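Local atomic coordinates of serine protease MT3772 (Mycobacterium tuberculosis, PDB entry 3K6Y), a protein that probably cuts peptide bonds as a membrane-associated serine protease that helps the bacterium withstand oxidative stress and acid. Residues L118-E123 against G192-V197; V132-P137 against P186-N191. All blocks are in the same frame, centred on the assembly; numbering follows the deposited sequence.

Contact 1. Residues L118-E123 against G192-V197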
loop_
_atom_site.group_PDB
_atom_site.type_symbol
_atom_site.label_atom_id
_atom_site.label_comp_id
_atom_site.label_asym_id
_atom_site.label_seq_id
_atom_site.Cartn_x
_atom_site.Cartn_y
_atom_site.Cartn_z
ATOM N N LEU A 118 -0.743 27.564 -3.902
ATOM C CA LEU A 118 -1.344 27.863 -5.195
ATOM C C LEU A 118 -2.821 27.559 -5.131
ATOM O O LEU A 118 -3.231 26.705 -4.356
ATOM C CB LEU A 118 -0.708 27.015 -6.301
ATOM C CG LEU A 118 0.811 27.180 -6.411
ATOM C CD1 LEU A 118 1.328 26.301 -7.521
ATOM C CD2 LEU A 118 1.211 28.629 -6.657
ATOM N N VAL A 119 -3.617 28.237 -5.953
ATOM C CA VAL A 119 -5.056 28.010 -5.976
ATOM C C VAL A 119 -5.395 27.167 -7.185
ATOM O O VAL A 119 -4.812 27.362 -8.262
ATOM C CB VAL A 119 -5.841 29.361 -6.050
ATOM C CG1 VAL A 119 -7.321 29.153 -5.759
ATOM C CG2 VAL A 119 -5.286 30.344 -5.060
ATOM N N PHE A 120 -6.315 26.224 -6.993
ATOM C CA PHE A 120 -6.886 25.470 -8.107
ATOM C C PHE A 120 -7.797 26.366 -8.919
ATOM O O PHE A 120 -8.611 27.122 -8.362
ATOM C CB PHE A 120 -7.656 24.237 -7.603
ATOM C CG PHE A 120 -6.757 23.137 -7.135
ATOM C CD1 PHE A 120 -6.623 22.863 -5.774
ATOM C CD2 PHE A 120 -6.027 22.374 -8.060
ATOM C CE1 PHE A 120 -5.775 21.872 -5.319
ATOM C CE2 PHE A 120 -5.176 21.366 -7.608
ATOM C CZ PHE A 120 -5.063 21.104 -6.245
ATOM N N ALA A 121 -7.650 26.305 -10.236
ATOM C CA ALA A 121 -8.528 27.047 -11.151
ATOM C C ALA A 121 -9.971 26.595 -11.011
ATOM O O ALA A 121 -10.244 25.403 -10.924
ATOM C CB ALA A 121 -8.070 26.879 -12.581
ATOM N N ALA A 122 -10.882 27.568 -10.991
ATOM C CA ALA A 122 -12.308 27.330 -10.784
ATOM C C ALA A 122 -13.014 26.690 -11.982
ATOM O O ALA A 122 -14.011 25.998 -11.798
ATOM C CB ALA A 122 -13.008 28.626 -10.392
ATOM N N GLU A 123 -12.508 26.922 -13.194
ATOM C CA GLU A 123 -13.133 26.381 -14.410
ATOM C C GLU A 123 -12.163 25.563 -15.264
ATOM O O GLU A 123 -10.955 25.809 -15.229
ATOM C CB GLU A 123 -13.747 27.502 -15.264
ATOM C CG GLU A 123 -14.980 28.196 -14.664
ATOM C CD GLU A 123 -16.121 27.242 -14.303
ATOM O OE1 GLU A 123 -16.506 26.390 -15.142
ATOM O OE2 GLU A 123 -16.643 27.351 -13.169
ATOM N N GLY A 192 -1.493 31.658 -13.311
ATOM C CA GLY A 192 -0.763 31.077 -12.198
ATOM C C GLY A 192 -1.603 30.170 -11.318
ATOM O O GLY A 192 -1.195 29.845 -10.210
ATOM N N GLN A 193 -2.772 29.772 -11.803
ATOM C CA GLN A 193 -3.624 28.851 -11.070
ATOM C C GLN A 193 -3.407 27.442 -11.583
ATOM O O GLN A 193 -2.994 27.227 -12.734
ATOM C CB GLN A 193 -5.087 29.259 -11.180
ATOM C CG GLN A 193 -5.327 30.669 -10.616
ATOM C CD GLN A 193 -6.771 30.954 -10.267
ATOM O OE1 GLN A 193 -7.680 30.631 -11.022
ATOM N NE2 GLN A 193 -6.986 31.572 -9.108
ATOM N N VAL A 194 -3.723 26.479 -10.725
ATOM C CA VAL A 194 -3.441 25.092 -11.041
ATOM C C VAL A 194 -4.632 24.449 -11.754
ATOM O O VAL A 194 -5.743 24.338 -11.206
ATOM C CB VAL A 194 -3.080 24.306 -9.772
ATOM C CG1 VAL A 194 -2.767 22.852 -10.111
ATOM C CG2 VAL A 194 -1.858 24.920 -9.087
ATOM N N LEU A 195 -4.366 23.976 -12.968
ATOM C CA LEU A 195 -5.371 23.270 -13.750
ATOM C C LEU A 195 -5.415 21.788 -13.437
ATOM O O LEU A 195 -6.435 21.133 -13.663
ATOM C CB LEU A 195 -5.099 23.442 -15.244
ATOM C CG LEU A 195 -5.333 24.840 -15.814
ATOM C CD1 LEU A 195 -4.733 24.944 -17.202
ATOM C CD2 LEU A 195 -6.825 25.151 -15.852
ATOM N N GLY A 196 -4.301 21.248 -12.953
ATOM C CA GLY A 196 -4.244 19.837 -12.621
ATOM C C GLY A 196 -2.845 19.412 -12.256
ATOM O O GLY A 196 -1.946 20.256 -12.126
ATOM N N VAL A 197 -2.687 18.097 -12.090
ATOM C CA VAL A 197 -1.441 17.502 -11.629
ATOM C C VAL A 197 -0.881 16.620 -12.744
ATOM O O VAL A 197 -1.519 15.662 -13.167
ATOM C CB VAL A 197 -1.675 16.648 -10.356
ATOM C CG1 VAL A 197 -0.344 16.109 -9.826
ATOM C CG2 VAL A 197 -2.399 17.469 -9.299
HETATM O O HOH W 1 -2.245 30.224 -7.618
HETATM O O HOH W 2 -10.155 30.360 -10.134
#
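V119 and A121 reach V194 through two backbone hydrogen bonds. V194 N donates to V119 O at 2.8 Å. A121 N donates to V194 O at 2.9 Å, but from above the plane of that carbonyl, 41° out of it. The two N-H...O bonds make F120 and V194 a single beta bridge. F120 CA adds a C-H...O contact to the same V194 O. In the trypsin-like fold the bridge joins the loop between strands 105-109 and 130-135 to strand 194-201 of the second barrel. L195 and G196 follow at once as a classic beta bulge facing L187.

Among the apolar contacts, V194 splits its two methyls. V194 CG1, anti to the backbone N (chi1 -179°), meets F120 CE2 at 3.8 Å. V194 CG2 meets L118 CB at 3.7 Å, the two side chains crossing at about a right angle. F63 of the first barrel touches both F120 and V194. A121 CB rests on L195 CD2 at 3.9 Å.

Two waters bridge the segments. One accepts from V119 N and donates to G192 O. The other accepts from A122 N and donates to Q193 OE1 at 2.6 Å. The Q193 side chain lies beside V119, with Q193 NE2 3.9 Å from V119 CB.

Contact 2. Residues V132-P137 against P186-N191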
loop_
_atom_site.group_PDB
_atom_site.type_symbol
_atom_site.label_atom_id
_atom_site.label_comp_id
_atom_site.label_asym_id
_atom_site.label_seq_id
_atom_site.Cartn_x
_atom_site.Cartn_y
_atom_site.Cartn_z
ATOM N N VAL A 132 1.492 25.660 -18.782
ATOM C CA VAL A 132 2.885 25.383 -18.481
ATOM C C VAL A 132 2.984 24.246 -17.476
ATOM O O VAL A 132 2.305 24.239 -16.454
ATOM C CB VAL A 132 3.651 26.618 -17.946
ATOM C CG1 VAL A 132 5.128 26.418 -18.106
ATOM C CG2 VAL A 132 3.202 27.920 -18.644
ATOM N N VAL A 133 3.840 23.280 -17.782
ATOM C CA VAL A 133 4.185 22.205 -16.859
ATOM C C VAL A 133 5.373 22.671 -16.021
ATOM O O VAL A 133 6.383 23.098 -16.572
ATOM C CB VAL A 133 4.559 20.910 -17.649
ATOM C CG1 VAL A 133 5.262 19.858 -16.760
ATOM C CG2 VAL A 133 3.331 20.341 -18.319
ATOM N N LEU A 134 5.246 22.626 -14.701
ATOM C CA LEU A 134 6.344 23.055 -13.828
ATOM C C LEU A 134 6.860 21.875 -13.024
ATOM O O LEU A 134 6.077 21.184 -12.365
ATOM C CB LEU A 134 5.879 24.158 -12.874
ATOM C CG LEU A 134 5.224 25.369 -13.529
ATOM C CD1 LEU A 134 4.830 26.356 -12.432
ATOM C CD2 LEU A 134 6.159 26.017 -14.530
ATOM N N GLY A 135 8.173 21.666 -13.027
ATOM C CA GLY A 135 8.696 20.546 -12.263
ATOM C C GLY A 135 10.195 20.432 -12.287
ATOM O O GLY A 135 10.900 21.373 -12.666
ATOM N N TYR A 136 10.676 19.273 -11.849
ATOM C CA TYR A 136 12.100 19.032 -11.661
ATOM C C TYR A 136 12.554 17.794 -12.434
ATOM O O TYR A 136 12.791 16.730 -11.841
ATOM C CB TYR A 136 12.409 18.886 -10.169
ATOM C CG TYR A 136 12.158 20.149 -9.387
ATOM C CD1 TYR A 136 13.188 21.062 -9.151
ATOM C CD2 TYR A 136 10.896 20.431 -8.863
ATOM C CE1 TYR A 136 12.964 22.233 -8.420
ATOM C CE2 TYR A 136 10.661 21.592 -8.174
ATOM C CZ TYR A 136 11.683 22.473 -7.932
ATOM O OH TYR A 136 11.452 23.631 -7.225
ATOM N N PRO A 137 12.690 17.924 -13.762
ATOM C CA PRO A 137 13.147 16.786 -14.576
ATOM C C PRO A 137 14.457 16.216 -14.051
ATOM O O PRO A 137 15.372 16.959 -13.720
ATOM C CB PRO A 137 13.386 17.412 -15.952
ATOM C CG PRO A 137 12.501 18.617 -16.003
ATOM C CD PRO A 137 12.433 19.133 -14.573
ATOM N N PRO A 186 2.432 20.848 -10.944
ATOM C CA PRO A 186 1.221 21.443 -11.461
ATOM C C PRO A 186 1.296 21.770 -12.958
ATOM O O PRO A 186 2.342 22.157 -13.459
ATOM C CB PRO A 186 1.120 22.748 -10.651
ATOM C CG PRO A 186 2.554 23.134 -10.441
ATOM C CD PRO A 186 3.311 21.839 -10.305
ATOM N N LEU A 187 0.159 21.642 -13.630
ATOM C CA LEU A 187 -0.065 22.308 -14.904
ATOM C C LEU A 187 -0.733 23.621 -14.569
ATOM O O LEU A 187 -1.800 23.632 -13.944
ATOM C CB LEU A 187 -1.005 21.469 -15.752
ATOM C CG LEU A 187 -1.298 22.052 -17.138
ATOM C CD1 LEU A 187 -0.068 21.874 -18.043
ATOM C CD2 LEU A 187 -2.521 21.401 -17.767
ATOM N N ILE A 188 -0.083 24.715 -14.932
ATOM C CA ILE A 188 -0.664 26.016 -14.607
ATOM C C ILE A 188 -1.165 26.735 -15.834
ATOM O O ILE A 188 -0.669 26.545 -16.948
ATOM C CB ILE A 188 0.292 26.927 -13.820
ATOM C CG1 ILE A 188 1.576 27.211 -14.598
ATOM C CG2 ILE A 188 0.585 26.342 -12.431
ATOM C CD1 ILE A 188 2.236 28.561 -14.234
ATOM N N ASP A 189 -2.173 27.567 -15.612
ATOM C CA ASP A 189 -2.625 28.502 -16.638
ATOM C C ASP A 189 -1.819 29.794 -16.529
ATOM O O ASP A 189 -0.964 29.946 -15.663
ATOM C CB ASP A 189 -4.143 28.729 -16.572
ATOM C CG ASP A 189 -4.611 29.415 -15.296
ATOM O OD1 ASP A 189 -5.827 29.297 -15.017
ATOM O OD2 ASP A 189 -3.822 30.091 -14.595
ATOM N N LEU A 190 -2.109 30.750 -17.407
ATOM C CA LEU A 190 -1.299 31.958 -17.451
ATOM C C LEU A 190 -1.616 32.929 -16.317
ATOM O O LEU A 190 -0.922 33.933 -16.157
ATOM C CB LEU A 190 -1.421 32.637 -18.816
ATOM C CG LEU A 190 -0.836 31.797 -19.957
ATOM C CD1 LEU A 190 -0.688 32.617 -21.224
ATOM C CD2 LEU A 190 0.510 31.169 -19.585
ATOM N N ASN A 191 -2.659 32.602 -15.555
ATOM C CA ASN A 191 -3.018 33.291 -14.322
ATOM C C ASN A 191 -2.265 32.726 -13.116
ATOM O O ASN A 191 -2.401 33.233 -12.007
ATOM C CB ASN A 191 -4.516 33.140 -14.062
ATOM C CG ASN A 191 -5.362 33.889 -15.054
ATOM O OD1 ASN A 191 -5.019 34.989 -15.473
ATOM N ND2 ASN A 191 -6.479 33.296 -15.433
#
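V132 faces I188 as an antiparallel hydrogen-bonded pair. V132 N donates to I188 O at 3.0 Å. I188 N returns a bond to V132 O at 2.9 Å. L187 CA adds a C-H...O contact to V132 O. On the face that carries V132 and I188, V132 CB lies 4.0 Å from I188 CG1. That branch of I188 sits between the backbone N and the carbonyl carbon (chi1 60°), and it also approaches V132 O.

V133 is next, in a non-hydrogen-bonded pair with L187. Their side chains lie on the other face of the sheet. V133 CG2 meets L187 CD1 at 3.7 Å. V198 and D182 also touch V133, whose side chain is about 9 Å from that of S183, the predicted catalytic serine.

L134 N donates to P186 O at 3.2 Å, nearly in line with the C=O bond. The L134 side chain crosses that of I188 at about a right angle, L134 CD1 to I188 CD1 at 3.9 Å. T40 of helix 35-40 lies against both. P186 packs its ring CD on L134 O at 3.5 Å.

The three bonds join strands 130-135 and 186-188, the two ends of the sheet order in the second six-stranded barrel, and so close it, as in trypsin-like proteases. The strands run 146° apart, so the pairing is antiparallel but well twisted. P186 has no N-H to give, and its part in the ladder is that of acceptor. These three bonds pair V132 N and O, L134 N, P186 O, and I188 N and O, while the side chains that meet across the seam are all apolar.

The centres of contacts 1 and 2 lie 10 Å apart in the second barrel of the protease domain. Along the chain the order is 118-123, 132-137, 186-191, 192-197, so contact 2 falls within the span that contact 1 brings together. Strands 186-188 and 194-201 are successive in the chain and neighbours in the sheet. L187 joins them, with probable hydrogen bonds from L195 N to L187 O and from L187 N to G196 O. Contact 2 closes the barrel between its end strands. Contact 1 lays the incoming loop against strand 194-201 near the surface. Contact 1 is away from the predicted catalytic residues, whereas contact 2 lies closer to them.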